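Local structure of 6-phosphogluconolactonase (Trypanosoma cruzi, 6VYE) at residues K31-E34 / I35-S39; H67-L70 / L71-R75; A127-D130 / A131-A135. The protein probably hydrolyses 6-phosphogluconolactone to 6-phosphogluconate, the second step of the pentose phosphate pathway, in the parasite Trypanosoma cruzi. All coordinates share one frame; numbering follows the deposited sequence.

Interaction 1 of 3, residues K31-E34 / I35-S39; sequences KIVE and IIHAS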
loop_
_atom_site.group_PDB
_atom_site.type_symbol
_atom_site.label_atom_id
_atom_site.label_comp_id
_atom_site.label_asym_id
_atom_site.label_seq_id
_atom_site.Cartn_x
_atom_site.Cartn_y
_atom_site.Cartn_z
ATOM N N LYS A 31 -11.537 6.127 -8.128
ATOM C CA LYS A 31 -10.998 4.819 -8.576
ATOM C C LYS A 31 -11.463 3.725 -7.596
ATOM O O LYS A 31 -11.964 2.710 -8.077
ATOM C CB LYS A 31 -9.469 4.869 -8.694
ATOM C CG LYS A 31 -8.848 3.618 -9.309
ATOM C CD LYS A 31 -9.565 3.177 -10.569
ATOM C CE LYS A 31 -8.662 2.617 -11.634
ATOM N NZ LYS A 31 -9.451 2.287 -12.842
ATOM N N ILE A 32 -11.239 3.904 -6.285
ATOM C CA ILE A 32 -11.632 2.878 -5.274
ATOM C C ILE A 32 -13.133 2.580 -5.372
ATOM O O ILE A 32 -13.503 1.394 -5.455
ATOM C CB ILE A 32 -11.197 3.268 -3.848
ATOM C CG1 ILE A 32 -9.680 3.219 -3.683
ATOM C CG2 ILE A 32 -11.885 2.391 -2.807
ATOM C CD1 ILE A 32 -9.175 4.120 -2.574
ATOM N N VAL A 33 -13.965 3.601 -5.430
ATOM C CA VAL A 33 -15.449 3.450 -5.514
ATOM C C VAL A 33 -15.813 2.736 -6.816
ATOM O O VAL A 33 -16.629 1.835 -6.738
ATOM C CB VAL A 33 -16.182 4.789 -5.335
ATOM C CG1 VAL A 33 -17.674 4.696 -5.651
ATOM C CG2 VAL A 33 -15.981 5.317 -3.924
ATOM N N GLU A 34 -15.205 3.088 -7.940
ATOM C CA GLU A 34 -15.419 2.409 -9.241
ATOM C C GLU A 34 -15.105 0.917 -9.110
ATOM O O GLU A 34 -15.875 0.109 -9.673
ATOM C CB GLU A 34 -14.492 2.966 -10.328
ATOM C CG GLU A 34 -15.074 4.134 -11.087
ATOM C CD GLU A 34 -14.079 4.919 -11.930
ATOM O OE1 GLU A 34 -12.881 4.488 -12.051
ATOM O OE2 GLU A 34 -14.489 5.982 -12.430
ATOM N N ILE A 35 -13.992 0.562 -8.438
ATOM C CA ILE A 35 -13.584 -0.859 -8.289
ATOM C C ILE A 35 -14.655 -1.546 -7.423
ATOM O O ILE A 35 -15.021 -2.666 -7.720
ATOM C CB ILE A 35 -12.159 -0.968 -7.686
ATOM C CG1 ILE A 35 -11.101 -0.434 -8.659
ATOM C CG2 ILE A 35 -11.870 -2.392 -7.242
ATOM C CD1 ILE A 35 -9.761 -0.228 -8.015
ATOM N N ILE A 36 -15.150 -0.883 -6.381
ATOM C CA ILE A 36 -16.188 -1.473 -5.481
ATOM C C ILE A 36 -17.426 -1.783 -6.327
ATOM O O ILE A 36 -17.903 -2.926 -6.309
ATOM C CB ILE A 36 -16.514 -0.547 -4.301
ATOM C CG1 ILE A 36 -15.331 -0.439 -3.337
ATOM C CG2 ILE A 36 -17.792 -1.028 -3.599
ATOM C CD1 ILE A 36 -15.461 0.638 -2.299
ATOM N N HIS A 37 -17.916 -0.811 -7.089
ATOM C CA HIS A 37 -19.188 -0.948 -7.851
ATOM C C HIS A 37 -19.069 -1.901 -9.045
ATOM O O HIS A 37 -20.134 -2.355 -9.534
ATOM C CB HIS A 37 -19.696 0.415 -8.272
ATOM C CG HIS A 37 -20.140 1.212 -7.099
ATOM N ND1 HIS A 37 -20.778 0.606 -6.031
ATOM C CD2 HIS A 37 -20.075 2.534 -6.827
ATOM C CE1 HIS A 37 -21.077 1.530 -5.127
ATOM N NE2 HIS A 37 -20.617 2.716 -5.576
ATOM N N ALA A 38 -17.858 -2.184 -9.519
ATOM C CA ALA A 38 -17.602 -3.090 -10.663
ATOM C C ALA A 38 -17.739 -4.528 -10.186
ATOM O O ALA A 38 -17.873 -5.396 -11.027
ATOM C CB ALA A 38 -16.224 -2.846 -11.253
ATOM N N SER A 39 -17.686 -4.739 -8.866
ATOM C CA SER A 39 -17.712 -6.049 -8.200
ATOM C C SER A 39 -19.135 -6.329 -7.714
ATOM O O SER A 39 -19.709 -5.458 -7.011
ATOM C CB SER A 39 -16.743 -6.043 -7.067
ATOM O OG SER A 39 -16.248 -7.349 -6.811
#
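His37 N reaches back to Val33 O over 3.0 Å with an N-H...O angle of 163°, the straightest of four successive i to i+4 bonds that close the last turns of helix 24-38. Ile35 N bonds to Lys31 O and Ile36 N to Ile32 O in the same way. The fourth, Ala38 N to Glu34 O, is bent to 130° and weak. Beyond it Trp44 NE1 makes weak hydrogen bonds to the carbonyl oxygens of Ile36 and Ser39.

The side chains of Val33 and His37 run alongside each other in the same direction. CG1 of Val33, anti to its backbone N (chi1 170°), touches His37 CD2 at 3.4 Å and approaches the ring obliquely. His37 NE2, the ring atom next to CD2 and 3.5 Å from Val33 CG1, is hydrogen-bonded to a bound glycerol, probably from the crystallisation liquor, so the valine methyl packs next to a polar atom that is already satisfied.

The isoleucines give the other flank. Ile32 CG2 meets Ile36 CD1 at 4.0 Å, the two chains slanting across each other, and Ile36 CG1 sits 3.3 Å from Ile32 O, against the carbonyl that its own N-H engages. One residue back the pattern recurs more loosely: Lys31 CG lies 4.2 Å from Ile35 CD1.

Chemically the helix is many-sided: Ile32 and Ile35 turn aliphatic branches to strands 163-167 and 219-224 in the parallel part of the central sheet, Val33 and Ile36 face the neighbouring segment 67-76, and Glu34, His37 and Ala38 lie on the exposed side, where His37 NE2 holds a glycerol in this crystal.

Interaction 2 of 3, residues H67-L70 / L71-R75; sequences HLHL and LKEER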
loop_
_atom_site.group_PDB
_atom_site.type_symbol
_atom_site.label_atom_id
_atom_site.label_comp_id
_atom_site.label_asym_id
_atom_site.label_seq_id
_atom_site.Cartn_x
_atom_site.Cartn_y
_atom_site.Cartn_z
ATOM N N HIS A 67 -18.691 8.629 1.426
ATOM C CA HIS A 67 -18.986 7.208 1.096
ATOM C C HIS A 67 -19.206 6.368 2.360
ATOM O O HIS A 67 -19.066 5.140 2.294
ATOM C CB HIS A 67 -17.941 6.668 0.140
ATOM C CG HIS A 67 -17.932 7.380 -1.169
ATOM N ND1 HIS A 67 -18.929 7.228 -2.108
ATOM C CD2 HIS A 67 -17.058 8.263 -1.704
ATOM C CE1 HIS A 67 -18.668 7.980 -3.156
ATOM N NE2 HIS A 67 -17.520 8.596 -2.948
ATOM N N LEU A 68 -19.615 6.981 3.460
ATOM C CA LEU A 68 -19.741 6.209 4.721
ATOM C C LEU A 68 -20.820 5.131 4.585
ATOM O O LEU A 68 -20.668 4.044 5.173
ATOM C CB LEU A 68 -20.067 7.116 5.902
ATOM C CG LEU A 68 -19.888 6.453 7.267
ATOM C CD1 LEU A 68 -18.561 5.695 7.352
ATOM C CD2 LEU A 68 -19.952 7.507 8.364
ATOM N N HIS A 69 -21.918 5.436 3.904
ATOM C CA HIS A 69 -23.033 4.486 3.728
ATOM C C HIS A 69 -22.523 3.221 3.016
ATOM O O HIS A 69 -22.907 2.108 3.401
ATOM C CB HIS A 69 -24.197 5.150 2.977
ATOM C CG HIS A 69 -25.367 4.234 2.945
ATOM N ND1 HIS A 69 -25.595 3.361 1.881
ATOM C CD2 HIS A 69 -26.307 3.974 3.875
ATOM C CE1 HIS A 69 -26.682 2.652 2.160
ATOM N NE2 HIS A 69 -27.118 2.991 3.372
ATOM N N LEU A 70 -21.688 3.411 2.003
ATOM C CA LEU A 70 -21.144 2.329 1.174
ATOM C C LEU A 70 -20.249 1.454 2.054
ATOM O O LEU A 70 -20.311 0.239 1.886
ATOM C CB LEU A 70 -20.383 2.944 0.003
ATOM C CG LEU A 70 -19.668 1.969 -0.916
ATOM C CD1 LEU A 70 -20.641 0.975 -1.510
ATOM C CD2 LEU A 70 -18.952 2.711 -2.026
ATOM N N LEU A 71 -19.470 2.057 2.957
ATOM C CA LEU A 71 -18.399 1.356 3.733
ATOM C C LEU A 71 -18.944 0.787 5.048
ATOM O O LEU A 71 -18.540 -0.348 5.442
ATOM C CB LEU A 71 -17.241 2.331 3.966
ATOM C CG LEU A 71 -16.600 2.873 2.687
ATOM C CD1 LEU A 71 -15.451 3.802 3.007
ATOM C CD2 LEU A 71 -16.167 1.762 1.743
ATOM N N LYS A 72 -19.812 1.524 5.729
ATOM C CA LYS A 72 -20.339 1.137 7.062
ATOM C C LYS A 72 -21.583 0.255 6.894
ATOM O O LYS A 72 -21.533 -0.890 7.344
ATOM C CB LYS A 72 -20.594 2.385 7.910
ATOM C CG LYS A 72 -21.423 2.199 9.176
ATOM C CD LYS A 72 -21.593 3.537 9.874
ATOM C CE LYS A 72 -21.526 3.455 11.376
ATOM N NZ LYS A 72 -22.743 2.856 11.951
ATOM N N GLU A 73 -22.658 0.765 6.291
ATOM C CA GLU A 73 -23.948 0.035 6.125
ATOM C C GLU A 73 -23.800 -1.092 5.100
ATOM O O GLU A 73 -24.402 -2.149 5.334
ATOM C CB GLU A 73 -25.089 0.933 5.642
ATOM C CG GLU A 73 -25.836 1.610 6.783
ATOM C CD GLU A 73 -24.973 2.579 7.564
ATOM O OE1 GLU A 73 -24.187 3.313 6.927
ATOM O OE2 GLU A 73 -25.018 2.534 8.805
ATOM N N GLU A 74 -23.110 -0.855 3.976
ATOM C CA GLU A 74 -23.089 -1.811 2.838
ATOM C C GLU A 74 -21.837 -2.703 2.939
ATOM O O GLU A 74 -21.744 -3.657 2.133
ATOM C CB GLU A 74 -23.219 -1.117 1.481
ATOM C CG GLU A 74 -24.565 -0.464 1.223
ATOM C CD GLU A 74 -24.751 -0.078 -0.243
ATOM O OE1 GLU A 74 -24.564 -0.964 -1.134
ATOM O OE2 GLU A 74 -25.021 1.122 -0.523
ATOM N N ARG A 75 -20.950 -2.449 3.913
ATOM C CA ARG A 75 -19.788 -3.325 4.221
ATOM C C ARG A 75 -18.987 -3.604 2.936
ATOM O O ARG A 75 -18.704 -4.795 2.661
ATOM C CB ARG A 75 -20.314 -4.621 4.856
ATOM C CG ARG A 75 -21.118 -4.396 6.132
ATOM C CD ARG A 75 -21.807 -5.618 6.704
ATOM N NE ARG A 75 -20.924 -6.781 6.691
ATOM C CZ ARG A 75 -20.003 -7.057 7.601
ATOM N NH1 ARG A 75 -19.836 -6.286 8.652
ATOM N NH2 ARG A 75 -19.265 -8.145 7.488
#
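Leu70, Leu71 and His69 bury the most surface in this short helix, 68-73, and each does so differently. His69 swings its ring over the following turn. With CG anti to the backbone N (chi1 -174°), the imidazole lies under CB of Glu73, a CH-pi contact with CB 3.9 Å from the ring centroid and 24° off its normal. At the ring edge, near its plane, His69 ND1 gives a weak hydrogen bond to Glu74 OE2 (3.3 Å), the carboxylate turned 67° from the ring. The other oxygen, OE1 of Glu74, forms a salt bridge with Arg41, so this carboxylate is shared between two partners.

Leu71 lays CG 3.4 Å from His67 O, the acceptor of the Leu71 N-H, and its side chain goes on to Leu77 and Phe79 of strand 77-85. The first bond of the Leu70 side chain leads away from the following turn, and its branches pack on Trp44 and Ala76, while Leu70 O lies 3.2 Å from Glu74 CB.

Lys72 N binds Leu68 O at 2.7 Å, but Glu74 N then reaches five residues back to His69 O, at 3.0 Å. That i to i+5 bond marks a wider, pi-type turn; Arg75 follows with positive phi, and the chain passes into strand 77-85 of the Rossmann-like alpha/beta fold.

Interaction 3 of 3, residues A127-D130 / A131-A135; sequences ACND and AVKSA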
loop_
_atom_site.group_PDB
_atom_site.type_symbol
_atom_site.label_atom_id
_atom_site.label_comp_id
_atom_site.label_asym_id
_atom_site.label_seq_id
_atom_site.Cartn_x
_atom_site.Cartn_y
_atom_site.Cartn_z
ATOM N N ALA A 127 13.261 -5.167 18.124
ATOM C CA ALA A 127 14.354 -5.689 17.280
ATOM C C ALA A 127 13.743 -6.485 16.122
ATOM O O ALA A 127 12.489 -6.704 16.120
ATOM C CB ALA A 127 15.298 -6.543 18.105
ATOM N N CYS A 128 14.603 -6.911 15.193
ATOM C CA CYS A 128 14.241 -7.655 13.959
ATOM C C CYS A 128 13.321 -8.841 14.289
ATOM O O CYS A 128 12.322 -9.016 13.560
ATOM C CB CYS A 128 15.474 -8.155 13.222
ATOM S SG CYS A 128 15.074 -8.828 11.590
ATOM N N ASN A 129 13.624 -9.605 15.341
ATOM C CA ASN A 129 12.907 -10.867 15.670
ATOM C C ASN A 129 11.478 -10.556 16.120
ATOM O O ASN A 129 10.608 -11.394 15.850
ATOM C CB ASN A 129 13.614 -11.714 16.731
ATOM C CG ASN A 129 13.058 -13.122 16.775
ATOM O OD1 ASN A 129 13.207 -13.878 15.816
ATOM N ND2 ASN A 129 12.380 -13.475 17.860
ATOM N N ASP A 130 11.268 -9.413 16.781
ATOM C CA ASP A 130 9.936 -8.886 17.176
ATOM C C ASP A 130 9.119 -8.553 15.919
ATOM O O ASP A 130 7.947 -8.950 15.848
ATOM C CB ASP A 130 10.045 -7.603 18.000
ATOM C CG ASP A 130 10.739 -7.795 19.340
ATOM O OD1 ASP A 130 10.271 -8.627 20.127
ATOM O OD2 ASP A 130 11.749 -7.116 19.572
ATOM N N ALA A 131 9.716 -7.810 14.987
ATOM C CA ALA A 131 9.106 -7.439 13.696
ATOM C C ALA A 131 8.727 -8.719 12.942
ATOM O O ALA A 131 7.601 -8.789 12.416
ATOM C CB ALA A 131 10.061 -6.577 12.906
ATOM N N VAL A 132 9.638 -9.689 12.872
ATOM C CA VAL A 132 9.397 -10.936 12.102
ATOM C C VAL A 132 8.215 -11.710 12.722
ATOM O O VAL A 132 7.406 -12.244 11.947
ATOM C CB VAL A 132 10.681 -11.778 11.980
ATOM C CG1 VAL A 132 10.395 -13.181 11.478
ATOM C CG2 VAL A 132 11.702 -11.113 11.079
ATOM N N LYS A 133 8.076 -11.767 14.049
ATOM C CA LYS A 133 6.958 -12.519 14.694
ATOM C C LYS A 133 5.634 -11.788 14.428
ATOM O O LYS A 133 4.608 -12.457 14.238
ATOM C CB LYS A 133 7.223 -12.737 16.192
ATOM C CG LYS A 133 8.251 -13.828 16.486
ATOM C CD LYS A 133 8.793 -13.850 17.894
ATOM C CE LYS A 133 7.710 -14.020 18.931
ATOM N NZ LYS A 133 8.307 -14.160 20.277
ATOM N N SER A 134 5.662 -10.460 14.395
ATOM C CA SER A 134 4.491 -9.612 14.055
ATOM C C SER A 134 4.076 -9.812 12.582
ATOM O O SER A 134 2.871 -9.957 12.314
ATOM C CB SER A 134 4.797 -8.189 14.384
ATOM O OG SER A 134 3.655 -7.384 14.137
ATOM N N ALA A 135 5.026 -9.887 11.653
ATOM C CA ALA A 135 4.782 -10.148 10.213
ATOM C C ALA A 135 4.132 -11.521 10.040
ATOM O O ALA A 135 3.168 -11.621 9.250
ATOM C CB ALA A 135 6.061 -10.057 9.423
#
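Asn129 and Lys133 slant across each other on the exposed side of the first turns of helix 128-146. The amide ND2 of Asn129 comes to 3.6 Å from Lys133 CD, a contact with the aliphatic shaft that leaves the ammonium further along. Lys133 CG, set beside its own backbone N (chi1 -76°), also lies 3.4 Å from Asn129 O.

Round the helix, Cys128 sends SG to within 4.1 Å of CG2 of Val132, and the same methyl is 3.3 Å from Cys128 O.

Ala127 is the N-cap, and Asp130, three residues on, turns its carboxylate back to take the backbone N-H of Ala127: OD2 accepts through its anti lone pair at 2.9 Å, with a nearly straight N-H...O angle of 168°. This is one half of a capping box, the N3 carboxylate accepting the N-H of the N-cap residue; an alanine N-cap cannot supply the reciprocal side-chain bond. The acid would probably also interact favourably with the helix dipole.

Ala131 and Ala135 set small methyls against Val193 of edge strand 191-194, Val132 joining them there; Ala135 also touches Val207. Ser134, one turn on from Asp130, packs against Val207 too, while its OG hydrogen-bonds to Asp116 O.

Interactions 1 and 2 are neighbours, their centres 13 Å apart, and they pack directly. His37 CE1 lies 3.7 Å from Leu70 CD1, Val33 CG2 is 3.8 Å from His67 NE2, and Ile36 meets both Leu70 and Leu71, so the C-terminal end of helix 24-38 rests against the short helix 68-73. Glycerol oxygens meet His37, His67 (bonding not decided) and Leu70 (weakly), consistent with one molecule lodged between the two segments; its presence alone assigns these residues no catalytic role. Interaction 3 stands apart, on the opposite side of the chain's centre from interaction 1, with nearest atoms about 23 Å from either; it packs on the antiparallel edge of the same sheet.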